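Local coordinates for protein (l-alanine dehydrogenase) (Phormidium lapideum, PDB 1PJC) that catalyses the reversible, NAD-dependent oxidative deamination of L-alanine to pyruvate and ammonia, at residues T32-T37 against Q56-A61; D82-D87 against V109-I114. One frame throughout, in Å; residues are numbered along the deposited sequence.

Interaction 1. Residues T32-T37 against Q56-A61; sequences TVFIET and QVVPSA
Val58 O takes two donors from Thr37: the backbone N at 2.8 Å, tilted 20° from the carbonyl plane, and the side-chain hydroxyl OG1, which comes in above that plane. The hydroxyl can reach it because OG1 stands beside the backbone N of its own residue (chi1 -40°), and this double grip closes the parallel pairing of strands 32-36 and 56-58, the two strands of a beta-alpha-beta unit whose crossover is helix 47-53. Upstream, the ladder runs through Gln56 N to Val33 O, Ile35 N to Gln56 O, and Val58 N to Ile35 O at 2.6 Å. Strand 56-58 forms the outer edge of the sheet within the chain, while strand 32-36 bonds on its other flank to strand 2-5.

Phe34, Glu36, Gln56 and Val58 share one face. The Gln56 side chain runs beside the Phe34 ring in the same direction, its amide plane 26° from the ring plane and its CG 3.6 Å from Phe34 CE2. Val58 CG1 meets the ring near its plane, at the edge, and Arg67 adds a cation-pi contact. The Glu36 chain is extended, with CG anti to the backbone N, which carries its carboxylate to Ala61, just after the N-cap residue Ser60, while OE1 accepts from Lys7 N. With an alanine here the carboxylate is gone, which would probably leave Lys7 N without its mate and Ala61 less well covered. At the far end, Thr32 OG1 makes a weak 2.9 Å hydrogen bond to Gln56 OE1.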
ATOM      1  N   THR A  32      22.895  40.529  10.377  1.00 38.39           N
ATOM      2  CA  THR A  32      23.958  39.929  11.163  1.00 62.22           C
ATOM      3  C   THR A  32      23.418  39.347  12.464  1.00 42.28           C
ATOM      4  O   THR A  32      22.538  39.912  13.107  1.00 44.25           O
ATOM      5  CB  THR A  32      25.093  40.856  11.430  1.00 66.88           C
ATOM      6  OG1 THR A  32      26.187  40.086  11.941  1.00100.00           O
ATOM      7  CG2 THR A  32      24.694  41.882  12.440  1.00 34.75           C
ATOM      8  N   VAL A  33      23.950  38.209  12.842  1.00 35.79           N
ATOM      9  CA  VAL A  33      23.411  37.491  13.958  1.00 32.06           C
ATOM     10  C   VAL A  33      24.393  37.171  15.032  1.00 33.10           C
ATOM     11  O   VAL A  33      25.484  36.676  14.776  1.00 31.27           O
ATOM     12  CB  VAL A  33      22.810  36.177  13.470  1.00 61.57           C
ATOM     13  CG1 VAL A  33      22.116  35.463  14.597  1.00 58.65           C
ATOM     14  CG2 VAL A  33      21.860  36.433  12.248  1.00 32.09           C
ATOM     15  N   PHE A  34      23.979  37.404  16.259  1.00 33.05           N
ATOM     16  CA  PHE A  34      24.833  37.158  17.394  1.00 32.22           C
ATOM     17  C   PHE A  34      24.225  36.104  18.247  1.00 35.95           C
ATOM     18  O   PHE A  34      23.070  36.214  18.669  1.00 37.66           O
ATOM     19  CB  PHE A  34      25.018  38.439  18.174  1.00 45.28           C
ATOM     20  CG  PHE A  34      25.419  39.581  17.316  1.00 53.70           C
ATOM     21  CD1 PHE A  34      24.472  40.224  16.513  1.00 39.83           C
ATOM     22  CD2 PHE A  34      26.757  39.922  17.184  1.00 38.15           C
ATOM     23  CE1 PHE A  34      24.830  41.204  15.650  1.00 43.24           C
ATOM     24  CE2 PHE A  34      27.124  40.917  16.329  1.00 47.57           C
ATOM     25  CZ  PHE A  34      26.146  41.567  15.547  1.00 47.73           C
ATOM     26  N   ILE A  35      24.993  35.057  18.480  1.00 31.64           N
ATOM     27  CA  ILE A  35      24.529  33.941  19.274  1.00 30.31           C
ATOM     28  C   ILE A  35      25.433  33.615  20.450  1.00 24.18           C
ATOM     29  O   ILE A  35      26.660  33.553  20.331  1.00 30.23           O
ATOM     30  CB  ILE A  35      24.262  32.638  18.389  1.00 39.22           C
ATOM     31  CG1 ILE A  35      24.432  31.371  19.222  1.00 63.82           C
ATOM     32  CG2 ILE A  35      25.193  32.593  17.227  1.00 34.84           C
ATOM     33  CD1 ILE A  35      23.659  30.237  18.719  1.00 60.30           C
ATOM     34  N   GLU A  36      24.811  33.388  21.592  1.00 25.97           N
ATOM     35  CA  GLU A  36      25.542  33.034  22.766  1.00 24.01           C
ATOM     36  C   GLU A  36      26.142  31.660  22.612  1.00 48.41           C
ATOM     37  O   GLU A  36      25.522  30.716  22.126  1.00 36.77           O
ATOM     38  CB  GLU A  36      24.628  33.072  23.985  1.00 25.78           C
ATOM     39  CG  GLU A  36      25.292  32.684  25.252  1.00 27.83           C
ATOM     40  CD  GLU A  36      24.320  32.641  26.416  1.00 30.99           C
ATOM     41  OE1 GLU A  36      23.143  33.011  26.228  1.00 28.98           O
ATOM     42  OE2 GLU A  36      24.719  32.177  27.500  1.00 42.25           O
ATOM     43  N   THR A  37      27.367  31.563  23.050  1.00 40.85           N
ATOM     44  CA  THR A  37      28.095  30.333  23.027  1.00 29.45           C
ATOM     45  C   THR A  37      27.291  29.216  23.637  1.00 35.74           C
ATOM     46  O   THR A  37      26.734  29.364  24.759  1.00 35.77           O
ATOM     47  CB  THR A  37      29.322  30.466  23.934  1.00 33.03           C
ATOM     48  OG1 THR A  37      29.892  31.758  23.763  1.00100.00           O
ATOM     49  CG2 THR A  37      30.302  29.426  23.616  1.00 24.46           C
ATOM     50  N   GLN A  56      28.039  35.494  14.484  1.00 41.46           N
ATOM     51  CA  GLN A  56      29.063  35.964  15.392  1.00 38.78           C
ATOM     52  C   GLN A  56      28.671  35.293  16.706  1.00 41.94           C
ATOM     53  O   GLN A  56      27.524  35.389  17.154  1.00 48.45           O
ATOM     54  CB  GLN A  56      29.012  37.485  15.542  1.00 55.56           C
ATOM     55  CG  GLN A  56      28.399  38.179  14.354  1.00100.00           C
ATOM     56  CD  GLN A  56      29.249  39.294  13.849  1.00100.00           C
ATOM     57  OE1 GLN A  56      28.944  39.907  12.833  1.00100.00           O
ATOM     58  NE2 GLN A  56      30.330  39.582  14.569  1.00100.00           N
ATOM     59  N   VAL A  57      29.585  34.527  17.265  1.00 35.51           N
ATOM     60  CA  VAL A  57      29.311  33.849  18.506  1.00 36.78           C
ATOM     61  C   VAL A  57      29.727  34.727  19.687  1.00 50.88           C
ATOM     62  O   VAL A  57      30.902  35.021  19.863  1.00 61.88           O
ATOM     63  CB  VAL A  57      30.049  32.508  18.587  1.00 33.07           C
ATOM     64  CG1 VAL A  57      30.034  31.968  20.041  1.00 25.98           C
ATOM     65  CG2 VAL A  57      29.411  31.486  17.613  1.00 39.34           C
ATOM     66  N   VAL A  58      28.751  35.142  20.489  1.00 36.77           N
ATOM     67  CA  VAL A  58      29.029  35.965  21.655  1.00 31.92           C
ATOM     68  C   VAL A  58      29.127  35.154  22.960  1.00 30.68           C
ATOM     69  O   VAL A  58      28.387  34.188  23.178  1.00 43.01           O
ATOM     70  CB  VAL A  58      28.038  37.095  21.809  1.00 33.32           C
ATOM     71  CG1 VAL A  58      28.011  37.959  20.524  1.00 37.17           C
ATOM     72  CG2 VAL A  58      26.654  36.536  22.167  1.00 46.70           C
ATOM     73  N   PRO A  59      30.010  35.605  23.849  1.00 39.39           N
ATOM     74  CA  PRO A  59      30.308  34.906  25.102  1.00 56.48           C
ATOM     75  C   PRO A  59      29.275  34.996  26.224  1.00 40.07           C
ATOM     76  O   PRO A  59      29.359  34.259  27.211  1.00 40.57           O
ATOM     77  CB  PRO A  59      31.599  35.596  25.568  1.00 46.09           C
ATOM     78  CG  PRO A  59      31.475  37.041  25.029  1.00 32.13           C
ATOM     79  CD  PRO A  59      30.383  37.030  23.933  1.00 56.80           C
ATOM     80  N   SER A  60      28.347  35.930  26.115  1.00 37.77           N
ATOM     81  CA  SER A  60      27.391  36.116  27.179  1.00 44.00           C
ATOM     82  C   SER A  60      25.982  36.407  26.688  1.00 29.02           C
ATOM     83  O   SER A  60      25.779  36.900  25.548  1.00 41.58           O
ATOM     84  CB  SER A  60      27.870  37.244  28.123  1.00 43.09           C
ATOM     85  OG  SER A  60      27.390  38.515  27.680  1.00 72.77           O
ATOM     86  N   ALA A  61      25.004  36.151  27.568  1.00 33.69           N
ATOM     87  CA  ALA A  61      23.604  36.436  27.246  1.00 47.13           C
ATOM     88  C   ALA A  61      23.358  37.933  27.063  1.00 52.19           C
ATOM     89  O   ALA A  61      22.466  38.361  26.283  1.00 36.89           O
ATOM     90  CB  ALA A  61      22.714  35.906  28.316  1.00 31.34           C
TER

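Interaction 2. Residues D82-D87 against V109-I114; sequences DLMQKD and VGLTAI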
ATOM      1  N   ASP A  82      16.438  41.980  33.537  1.00 39.79           N
ATOM      2  CA  ASP A  82      17.358  43.097  33.450  1.00 36.49           C
ATOM      3  C   ASP A  82      18.101  43.219  32.130  1.00 69.41           C
ATOM      4  O   ASP A  82      18.669  44.272  31.829  1.00 55.82           O
ATOM      5  CB  ASP A  82      18.336  43.055  34.614  1.00 73.25           C
ATOM      6  CG  ASP A  82      17.821  43.829  35.836  1.00100.00           C
ATOM      7  OD1 ASP A  82      17.000  43.262  36.607  1.00100.00           O
ATOM      8  OD2 ASP A  82      18.210  45.017  36.004  1.00100.00           O
ATOM      9  N   LEU A  83      18.076  42.146  31.335  1.00 57.12           N
ATOM     10  CA  LEU A  83      18.760  42.107  30.028  1.00 26.45           C
ATOM     11  C   LEU A  83      17.934  42.754  28.903  1.00 29.53           C
ATOM     12  O   LEU A  83      18.469  43.173  27.887  1.00 42.82           O
ATOM     13  CB  LEU A  83      19.078  40.664  29.661  1.00 35.87           C
ATOM     14  CG  LEU A  83      20.372  40.035  30.170  1.00 38.57           C
ATOM     15  CD1 LEU A  83      21.065  40.915  31.104  1.00 56.55           C
ATOM     16  CD2 LEU A  83      20.146  38.667  30.789  1.00 36.69           C
ATOM     17  N   MET A  84      16.635  42.810  29.096  1.00 36.02           N
ATOM     18  CA  MET A  84      15.752  43.381  28.101  1.00 29.07           C
ATOM     19  C   MET A  84      16.020  44.890  27.894  1.00 46.97           C
ATOM     20  O   MET A  84      16.493  45.579  28.809  1.00 67.79           O
ATOM     21  CB  MET A  84      14.300  43.168  28.525  1.00 31.96           C
ATOM     22  CG  MET A  84      13.943  41.749  28.972  1.00 63.58           C
ATOM     23  SD  MET A  84      12.126  41.611  29.295  1.00 54.53           S
ATOM     24  CE  MET A  84      12.020  39.963  30.006  1.00 63.86           C
ATOM     25  N   GLN A  85      15.669  45.389  26.694  1.00 42.83           N
ATOM     26  CA  GLN A  85      15.859  46.796  26.276  1.00 31.21           C
ATOM     27  C   GLN A  85      14.568  47.465  25.776  1.00 55.15           C
ATOM     28  O   GLN A  85      13.709  46.830  25.180  1.00 53.23           O
ATOM     29  CB  GLN A  85      16.896  46.892  25.157  1.00 44.79           C
ATOM     30  CG  GLN A  85      17.913  45.788  25.172  1.00 61.93           C
ATOM     31  CD  GLN A  85      19.150  46.161  25.950  1.00 73.51           C
ATOM     32  OE1 GLN A  85      19.560  45.458  26.892  1.00100.00           O
ATOM     33  NE2 GLN A  85      19.778  47.254  25.551  1.00 87.04           N
ATOM     34  N   LYS A  86      14.493  48.773  25.949  1.00 43.38           N
ATOM     35  CA  LYS A  86      13.309  49.539  25.594  1.00 73.42           C
ATOM     36  C   LYS A  86      12.760  49.343  24.211  1.00 48.98           C
ATOM     37  O   LYS A  86      11.541  49.226  24.035  1.00 99.93           O
ATOM     38  CB  LYS A  86      13.485  51.045  25.882  1.00 77.18           C
ATOM     39  CG  LYS A  86      12.375  51.904  25.246  1.00100.00           C
ATOM     40  CD  LYS A  86      12.384  53.370  25.717  1.00100.00           C
ATOM     41  CE  LYS A  86      10.958  53.996  25.629  1.00100.00           C
ATOM     42  NZ  LYS A  86      10.889  55.201  24.716  1.00100.00           N
ATOM     43  N   ASP A  87      13.611  49.388  23.207  1.00 46.42           N
ATOM     44  CA  ASP A  87      13.068  49.296  21.856  1.00100.00           C
ATOM     45  C   ASP A  87      13.248  47.991  21.068  1.00100.00           C
ATOM     46  O   ASP A  87      13.061  47.964  19.847  1.00100.00           O
ATOM     47  CB  ASP A  87      13.427  50.532  21.026  1.00100.00           C
ATOM     48  CG  ASP A  87      12.923  51.828  21.657  1.00100.00           C
ATOM     49  OD1 ASP A  87      11.672  52.037  21.695  1.00100.00           O
ATOM     50  OD2 ASP A  87      13.785  52.643  22.095  1.00100.00           O
ATOM     51  N   VAL A 109       9.230  47.811  30.568  1.00 58.71           N
ATOM     52  CA  VAL A 109      10.337  47.952  29.640  1.00 43.71           C
ATOM     53  C   VAL A 109      10.037  48.749  28.382  1.00 31.39           C
ATOM     54  O   VAL A 109      10.875  49.509  27.934  1.00 63.36           O
ATOM     55  CB  VAL A 109      11.007  46.604  29.323  1.00 58.82           C
ATOM     56  CG1 VAL A 109      12.238  46.811  28.495  1.00 46.86           C
ATOM     57  CG2 VAL A 109      11.369  45.890  30.608  1.00 34.23           C
ATOM     58  N   GLY A 110       8.850  48.573  27.823  1.00 47.44           N
ATOM     59  CA  GLY A 110       8.442  49.318  26.631  1.00 39.50           C
ATOM     60  C   GLY A 110       8.802  48.703  25.244  1.00 69.17           C
ATOM     61  O   GLY A 110       8.663  49.390  24.225  1.00100.00           O
ATOM     62  N   LEU A 111       9.290  47.470  25.200  1.00 71.59           N
ATOM     63  CA  LEU A 111       9.581  46.812  23.899  1.00 73.24           C
ATOM     64  C   LEU A 111       8.327  46.383  23.177  1.00 57.96           C
ATOM     65  O   LEU A 111       7.213  46.612  23.647  1.00 41.96           O
ATOM     66  CB  LEU A 111      10.491  45.573  24.114  1.00 28.64           C
ATOM     67  CG  LEU A 111      10.246  44.611  25.299  1.00 47.15           C
ATOM     68  CD1 LEU A 111       9.126  43.585  25.037  1.00 40.06           C
ATOM     69  CD2 LEU A 111      11.534  43.911  25.695  1.00 43.92           C
ATOM     70  N   THR A 112       8.489  45.733  22.043  1.00 45.03           N
ATOM     71  CA  THR A 112       7.352  45.175  21.381  1.00 95.09           C
ATOM     72  C   THR A 112       7.578  43.682  21.384  1.00 36.39           C
ATOM     73  O   THR A 112       8.694  43.201  21.141  1.00 32.10           O
ATOM     74  CB  THR A 112       7.123  45.729  20.006  1.00 53.06           C
ATOM     75  OG1 THR A 112       7.583  44.798  19.025  1.00 67.68           O
ATOM     76  CG2 THR A 112       7.797  47.065  19.858  1.00 31.54           C
ATOM     77  N   ALA A 113       6.566  42.959  21.827  1.00 40.22           N
ATOM     78  CA  ALA A 113       6.660  41.534  21.965  1.00 26.02           C
ATOM     79  C   ALA A 113       5.663  40.863  21.086  1.00 29.49           C
ATOM     80  O   ALA A 113       4.466  41.184  21.097  1.00 26.65           O
ATOM     81  CB  ALA A 113       6.497  41.104  23.418  1.00 24.82           C
ATOM     82  N   ILE A 114       6.183  39.952  20.283  1.00 36.90           N
ATOM     83  CA  ILE A 114       5.390  39.174  19.367  1.00 37.24           C
ATOM     84  C   ILE A 114       5.465  37.672  19.792  1.00 32.43           C
ATOM     85  O   ILE A 114       6.567  37.127  20.070  1.00 29.85           O
ATOM     86  CB  ILE A 114       5.864  39.406  17.988  1.00 31.36           C
ATOM     87  CG1 ILE A 114       6.122  40.912  17.822  1.00 30.56           C
ATOM     88  CG2 ILE A 114       4.861  38.845  16.978  1.00 33.27           C
ATOM     89  CD1 ILE A 114       6.444  41.320  16.489  1.00 38.64           C
TER
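Met84 lays its CB against two aliphatic side chains of 109-114, Leu111 CD2 at 4.0 Å and Val109 CG1 at 4.2 Å. Here the loop leading into strand 89-92 packs on the turn between helix 100-109 and strand 112-115, where the chain enters these two interior strands of the N-terminal Rossmann-like sheet; Thr112 supplies regular backbone bonding just beyond, to Gln88 and Leu90. Beyond CG the methionine chain is extended, and its end leads away from the turn; the side chain also touches Trp65, Leu106 and Gln105. At Gln85 it is the backbone that makes the contact: Gln85 O touches both Val109 CG1 and Leu111 CB, 3.6 Å from each. Val109 turns CG1 to this oxygen because that methyl is anti to the backbone N (chi1 -173°).

Lys86 follows with its CA, whose hydrogen points at Val109 O over 3.4 Å with an angle of 151° at the hydrogen. Its CB and CG both pass near the same oxygen, CB at 3.7 Å. The Lys86 carbonyl faces the bend at Gly110, where the helix ends with positive phi, and Leu111 CA approaches Lys86 O at 3.1 Å in a CA-H...O contact. No conventional hydrogen bond joins the two segments, so the attachment rests on aliphatic packing and CH...O contacts and probably depends more on fit of shape than on directional bonds.

Interaction 1 closes along the chain before interaction 2 opens, and all four segments belong to the N-terminal domain family of alanine dehydrogenase/PNT. Their centres lie about 19 Å apart and their nearest atoms about 5 Å, without touching. Both reach the same mixed sheet: interaction 1 pairs the edge strand 56-58 with strand 32-36, whereas 82-87 and 109-114 meet where the chain enters strands 89-92 and 112-115, across strands 2-5 and 69-71. Helix 61-65 lies near both, touching Val58 in one and Met84 in the other. They mark two places on one Rossmann-like sheet, its edge pairing by a backbone ladder and the packed loops entering its interior strands.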